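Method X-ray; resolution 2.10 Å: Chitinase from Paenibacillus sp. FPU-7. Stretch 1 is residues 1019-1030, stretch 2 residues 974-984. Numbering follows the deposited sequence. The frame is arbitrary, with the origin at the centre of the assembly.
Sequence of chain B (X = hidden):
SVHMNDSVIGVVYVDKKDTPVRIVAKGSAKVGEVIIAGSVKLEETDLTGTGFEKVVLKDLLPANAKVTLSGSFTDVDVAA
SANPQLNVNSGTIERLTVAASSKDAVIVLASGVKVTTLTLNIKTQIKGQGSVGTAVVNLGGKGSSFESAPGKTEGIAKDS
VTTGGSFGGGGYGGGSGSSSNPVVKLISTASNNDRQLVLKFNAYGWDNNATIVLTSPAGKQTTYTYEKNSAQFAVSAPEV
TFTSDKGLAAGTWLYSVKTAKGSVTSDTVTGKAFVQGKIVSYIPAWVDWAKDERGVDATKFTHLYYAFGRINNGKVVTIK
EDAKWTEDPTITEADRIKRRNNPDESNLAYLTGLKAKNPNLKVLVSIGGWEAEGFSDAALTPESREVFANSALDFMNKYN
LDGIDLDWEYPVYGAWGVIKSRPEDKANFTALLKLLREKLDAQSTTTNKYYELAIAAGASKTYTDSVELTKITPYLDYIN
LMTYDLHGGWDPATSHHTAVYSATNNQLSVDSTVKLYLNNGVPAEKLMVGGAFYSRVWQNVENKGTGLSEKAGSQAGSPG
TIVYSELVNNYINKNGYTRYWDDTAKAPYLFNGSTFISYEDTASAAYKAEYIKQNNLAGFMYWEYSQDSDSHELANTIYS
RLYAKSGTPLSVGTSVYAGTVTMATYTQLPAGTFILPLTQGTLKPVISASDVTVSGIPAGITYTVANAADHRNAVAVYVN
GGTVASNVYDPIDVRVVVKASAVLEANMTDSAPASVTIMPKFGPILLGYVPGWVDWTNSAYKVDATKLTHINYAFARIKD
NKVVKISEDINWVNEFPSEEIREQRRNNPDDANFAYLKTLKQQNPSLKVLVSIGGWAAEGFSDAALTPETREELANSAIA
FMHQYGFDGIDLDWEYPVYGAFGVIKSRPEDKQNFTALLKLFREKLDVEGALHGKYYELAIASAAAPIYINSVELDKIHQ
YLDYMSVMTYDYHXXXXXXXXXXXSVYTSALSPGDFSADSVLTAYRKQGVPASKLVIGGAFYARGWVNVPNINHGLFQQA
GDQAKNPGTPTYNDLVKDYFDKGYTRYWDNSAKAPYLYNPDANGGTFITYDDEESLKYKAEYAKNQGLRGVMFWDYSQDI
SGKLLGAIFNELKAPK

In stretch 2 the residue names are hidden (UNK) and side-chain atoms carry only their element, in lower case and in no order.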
# COMPACT_ATOMS: atom_id res chain seq x y z
N GLY B 1019 -17.68 -20.83 29.23
CA GLY B 1019 -18.90 -20.02 29.14
C GLY B 1019 -19.17 -19.26 30.47
O GLY B 1019 -18.88 -19.79 31.60
N ALA B 1020 -19.78 -18.06 30.35
CA ALA B 1020 -20.08 -17.21 31.52
C ALA B 1020 -21.59 -17.07 31.60
O ALA B 1020 -22.23 -16.61 30.64
CB ALA B 1020 -19.49 -15.86 31.31
N PHE B 1021 -22.15 -17.36 32.77
CA PHE B 1021 -23.60 -17.21 32.98
C PHE B 1021 -23.95 -15.82 33.58
O PHE B 1021 -24.91 -15.68 34.35
CB PHE B 1021 -24.12 -18.30 33.86
CG PHE B 1021 -24.20 -19.67 33.22
CD1 PHE B 1021 -23.64 -19.97 31.97
CD2 PHE B 1021 -24.81 -20.69 33.92
CE1 PHE B 1021 -23.71 -21.27 31.47
CE2 PHE B 1021 -24.91 -21.97 33.39
CZ PHE B 1021 -24.37 -22.25 32.16
N TYR B 1022 -23.14 -14.82 33.30
CA TYR B 1022 -23.36 -13.47 33.77
C TYR B 1022 -22.92 -12.54 32.68
O TYR B 1022 -22.08 -12.91 31.82
CB TYR B 1022 -22.59 -13.14 35.08
CG TYR B 1022 -21.07 -13.27 34.96
CD1 TYR B 1022 -20.42 -14.52 35.16
CD2 TYR B 1022 -20.29 -12.18 34.65
CE1 TYR B 1022 -19.03 -14.66 35.04
CE2 TYR B 1022 -18.90 -12.32 34.53
CZ TYR B 1022 -18.28 -13.56 34.72
OH TYR B 1022 -16.91 -13.61 34.59
N ALA B 1023 -23.37 -11.29 32.80
CA ALA B 1023 -23.02 -10.24 31.85
C ALA B 1023 -22.08 -9.20 32.36
O ALA B 1023 -21.83 -9.05 33.54
CB ALA B 1023 -24.30 -9.55 31.41
N ARG B 1024 -21.56 -8.44 31.41
CA ARG B 1024 -20.89 -7.15 31.69
C ARG B 1024 -21.51 -6.13 30.76
O ARG B 1024 -22.30 -6.48 29.90
CB ARG B 1024 -19.39 -7.24 31.51
CG ARG B 1024 -18.72 -8.12 32.57
CD ARG B 1024 -17.21 -8.17 32.39
NE ARG B 1024 -16.64 -9.06 33.40
CZ ARG B 1024 -16.49 -8.75 34.70
NH1 ARG B 1024 -16.74 -7.53 35.17
NH2 ARG B 1024 -16.04 -9.67 35.53
N GLY B 1025 -21.23 -4.86 30.97
CA GLY B 1025 -21.99 -3.82 30.25
C GLY B 1025 -21.48 -2.41 30.50
O GLY B 1025 -20.53 -2.23 31.25
N TRP B 1026 -22.04 -1.42 29.77
CA TRP B 1026 -21.67 -0.02 29.92
C TRP B 1026 -22.94 0.84 29.85
O TRP B 1026 -23.91 0.47 29.19
CB TRP B 1026 -20.69 0.46 28.83
CG TRP B 1026 -19.37 -0.15 28.84
CD1 TRP B 1026 -18.20 0.35 29.36
CD2 TRP B 1026 -19.06 -1.41 28.27
NE1 TRP B 1026 -17.17 -0.57 29.16
CE2 TRP B 1026 -17.68 -1.66 28.50
CE3 TRP B 1026 -19.83 -2.38 27.63
CZ2 TRP B 1026 -17.06 -2.83 28.10
CZ3 TRP B 1026 -19.21 -3.55 27.22
CH2 TRP B 1026 -17.83 -3.76 27.45
N VAL B 1027 -22.89 2.02 30.50
CA VAL B 1027 -23.98 3.04 30.42
C VAL B 1027 -23.46 4.22 29.60
O VAL B 1027 -22.25 4.28 29.28
CB VAL B 1027 -24.49 3.49 31.82
CG1 VAL B 1027 -25.34 2.39 32.47
CG2 VAL B 1027 -23.36 3.90 32.76
N ASN B 1028 -24.36 5.17 29.24
CA ASN B 1028 -24.01 6.31 28.37
C ASN B 1028 -23.32 5.84 27.11
O ASN B 1028 -22.18 6.23 26.80
CB ASN B 1028 -23.11 7.32 29.07
CG ASN B 1028 -23.81 8.00 30.26
OD1 ASN B 1028 -25.01 8.27 30.23
ND2 ASN B 1028 -23.04 8.26 31.32
N VAL B 1029 -24.01 4.95 26.41
CA VAL B 1029 -23.48 4.40 25.18
C VAL B 1029 -24.30 4.98 24.02
O VAL B 1029 -25.53 4.76 23.94
CB VAL B 1029 -23.52 2.85 25.17
CG1 VAL B 1029 -23.00 2.34 23.82
CG2 VAL B 1029 -22.70 2.29 26.33
N PRO B 1030 -23.62 5.68 23.10
CA PRO B 1030 -24.31 6.33 21.96
C PRO B 1030 -25.11 5.34 21.18
O PRO B 1030 -24.64 4.21 21.01
CB PRO B 1030 -23.16 6.81 21.09
CG PRO B 1030 -21.99 6.97 22.04
CD PRO B 1030 -22.21 6.08 23.22
N UNK B 974 -14.97 -4.84 29.95
CA UNK B 974 -16.03 -4.42 30.93
C UNK B 974 -15.82 -2.98 31.43
O UNK B 974 -15.14 -2.21 30.77
N UNK B 975 -16.31 -2.68 32.64
CA UNK B 975 -16.42 -1.26 33.14
C UNK B 975 -15.11 -0.53 33.35
O UNK B 975 -15.06 0.68 33.30
c UNK B 975 -17.28 -1.21 34.41
o UNK B 975 -16.78 -2.05 35.43
N UNK B 976 -14.03 -1.28 33.54
CA UNK B 976 -12.70 -0.71 33.57
C UNK B 976 -12.30 -0.02 32.24
O UNK B 976 -11.31 0.68 32.22
c UNK B 976 -11.47 -2.95 33.08
c UNK B 976 -11.65 -1.73 34.02
c UNK B 976 -13.24 -4.65 33.94
c UNK B 976 -12.23 -4.15 33.10
n UNK B 976 -10.75 -4.29 31.41
c UNK B 976 -10.58 -3.08 32.04
c UNK B 976 -12.26 -6.23 31.83
c UNK B 976 -11.74 -4.98 32.07
c UNK B 976 -13.75 -5.91 33.70
c UNK B 976 -13.27 -6.67 32.66
N UNK B 977 -13.04 -0.22 31.16
CA UNK B 977 -12.77 0.48 29.89
C UNK B 977 -14.02 1.29 29.57
O UNK B 977 -15.09 1.03 30.12
c UNK B 977 -11.52 -1.60 29.02
c UNK B 977 -11.73 -2.86 28.19
c UNK B 977 -12.55 -0.51 28.72
o UNK B 977 -10.72 -3.39 27.74
o UNK B 977 -12.87 -3.32 27.97
N UNK B 978 -13.87 2.25 28.65
CA UNK B 978 -14.96 3.16 28.28
C UNK B 978 -15.62 2.81 26.97
O UNK B 978 -16.67 3.34 26.68
o UNK B 978 -13.38 4.69 27.27
c UNK B 978 -14.44 4.59 28.21
N UNK B 979 -15.02 1.92 26.18
CA UNK B 979 -15.51 1.56 24.89
C UNK B 979 -16.17 0.19 24.97
O UNK B 979 -15.74 -0.67 25.72
c UNK B 979 -14.79 1.58 22.49
c UNK B 979 -13.30 3.44 21.67
c UNK B 979 -14.33 1.56 23.93
n UNK B 979 -12.58 4.02 20.51
c UNK B 979 -13.67 1.96 21.52
N UNK B 980 -17.25 -0.02 24.25
CA UNK B 980 -17.99 -1.26 24.38
C UNK B 980 -17.35 -2.34 23.46
O UNK B 980 -16.64 -2.03 22.47
c UNK B 980 -19.46 -1.09 24.01
c UNK B 980 -20.09 0.05 24.82
o UNK B 980 -19.56 -0.87 22.59
N UNK B 981 -17.68 -3.60 23.77
CA UNK B 981 -17.13 -4.78 23.05
C UNK B 981 -17.64 -6.08 23.70
O UNK B 981 -18.40 -6.04 24.70
c UNK B 981 -15.60 -4.73 22.99
N UNK B 982 -17.30 -7.23 23.07
CA UNK B 982 -17.85 -8.50 23.53
C UNK B 982 -16.92 -9.03 24.64
O UNK B 982 -15.66 -9.10 24.44
c UNK B 982 -18.73 -9.07 21.26
c UNK B 982 -17.86 -9.47 22.41
c UNK B 982 -20.60 -8.59 20.20
c UNK B 982 -18.43 -8.86 19.95
n UNK B 982 -20.10 -8.93 21.38
n UNK B 982 -19.62 -8.59 19.32
N UNK B 983 -17.52 -9.29 25.78
CA UNK B 983 -16.78 -9.81 26.98
C UNK B 983 -16.46 -11.31 26.92
O UNK B 983 -15.54 -11.74 27.61
o UNK B 983 -17.70 -11.64 30.26
n UNK B 983 -20.00 -11.60 30.16
c UNK B 983 -18.80 -11.20 29.75
c UNK B 983 -18.82 -10.23 28.56
c UNK B 983 -17.50 -9.49 28.29
N UNK B 984 -17.16 -12.05 26.07
CA UNK B 984 -17.10 -13.49 26.03
C UNK B 984 -17.23 -14.11 24.63
O UNK B 984 -17.58 -15.30 24.50
c UNK B 984 -18.20 -14.03 26.91
O HOH W 1 -17.55 -4.73 34.07

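Position 974 has no side-chain atoms; its CA lies 4.2 Å from CD of Arg 1024. It is Gly 974, and the lack of a side chain matters, since an ideal CB here would fall only 3.0 Å from CD of Arg 1024.

Position 975 carries one carbon and then one oxygen, which leaves serine. The CA-to-CB bond of Ser 975 points sideways to stretch 1, and its backbone N donates to water 1 (2.8 Å from N of Ser 975 to the water O). The same water accepts from NH1 of Arg 1024 at 3.1 Å, so it bridges the two stretches.

At position 976 one carbon leads to fused five- and six-membered rings of eight carbons and one nitrogen, the indole of tryptophan. The CA-to-CB bond of Trp 976 points away, yet the long indole reaches back so that its edge meets the guanidinium face: CZ3 of Trp 976 lies 3.7 Å from NH1 of Arg 1024.

Position 977 has three carbons, the third bearing two oxygens: glutamate. OE1 of Glu 977 accepts from N of Gly 974 at 3.3 Å, and N of Glu 977 donates to O of Gly 974 at 2.9 Å, so side chain and backbone both tie together the type I turn from 974 to 977.

Position 978, one carbon and then one oxygen, is Ser 978; its CA-to-CB bond points away from stretch 1, and its hydroxyl is bonded elsewhere in the structure. Position 979, four carbons in a row ending in nitrogen, is Lys 979, whose exposure leaves room for a long, poorly ordered chain; its backbone O nevertheless lies 3.5 Å from CZ2 of Trp 1026.

Position 980 branches at its first carbon into one oxygen and one carbon: threonine. The methyl CG2 of Thr 980 packs 3.7 Å from CE3 of Trp 1026 and 3.8 Å from CG2 of Val 1029, while the hydroxyl is satisfied elsewhere in the structure, so one apolar and one polar branch suit this buried place.

Position 981 has a single carbon, hence Ala 981, small in a buried place; its O lies 3.6 Å from CH2 of Trp 1026. Position 982, one carbon and a five-membered ring with two nitrogens, is His 982; its CA-to-CB bond points away, and NE2 is bonded elsewhere in the structure.

Position 983 has three carbons, the last carrying oxygen and nitrogen: glutamine. Its amide supplies a donor, which a carboxylate would not: NE2 of Gln 983 makes a weak hydrogen bond to O of Tyr 1022 at 3.0 Å. Position 984, one carbon, is Ala 984; its CB points toward stretch 1 but makes no contact within 4.5 Å.

The contact centres on Trp 1026. Its NE1 donates to O of Glu 977 at 2.8 Å, while CA of Thr 980 sits 3.8 Å from the centroid of the Trp 1026 six-membered ring, a CH-pi contact over the face.

Stretch 2 (974-984) GSWESKTAHQA
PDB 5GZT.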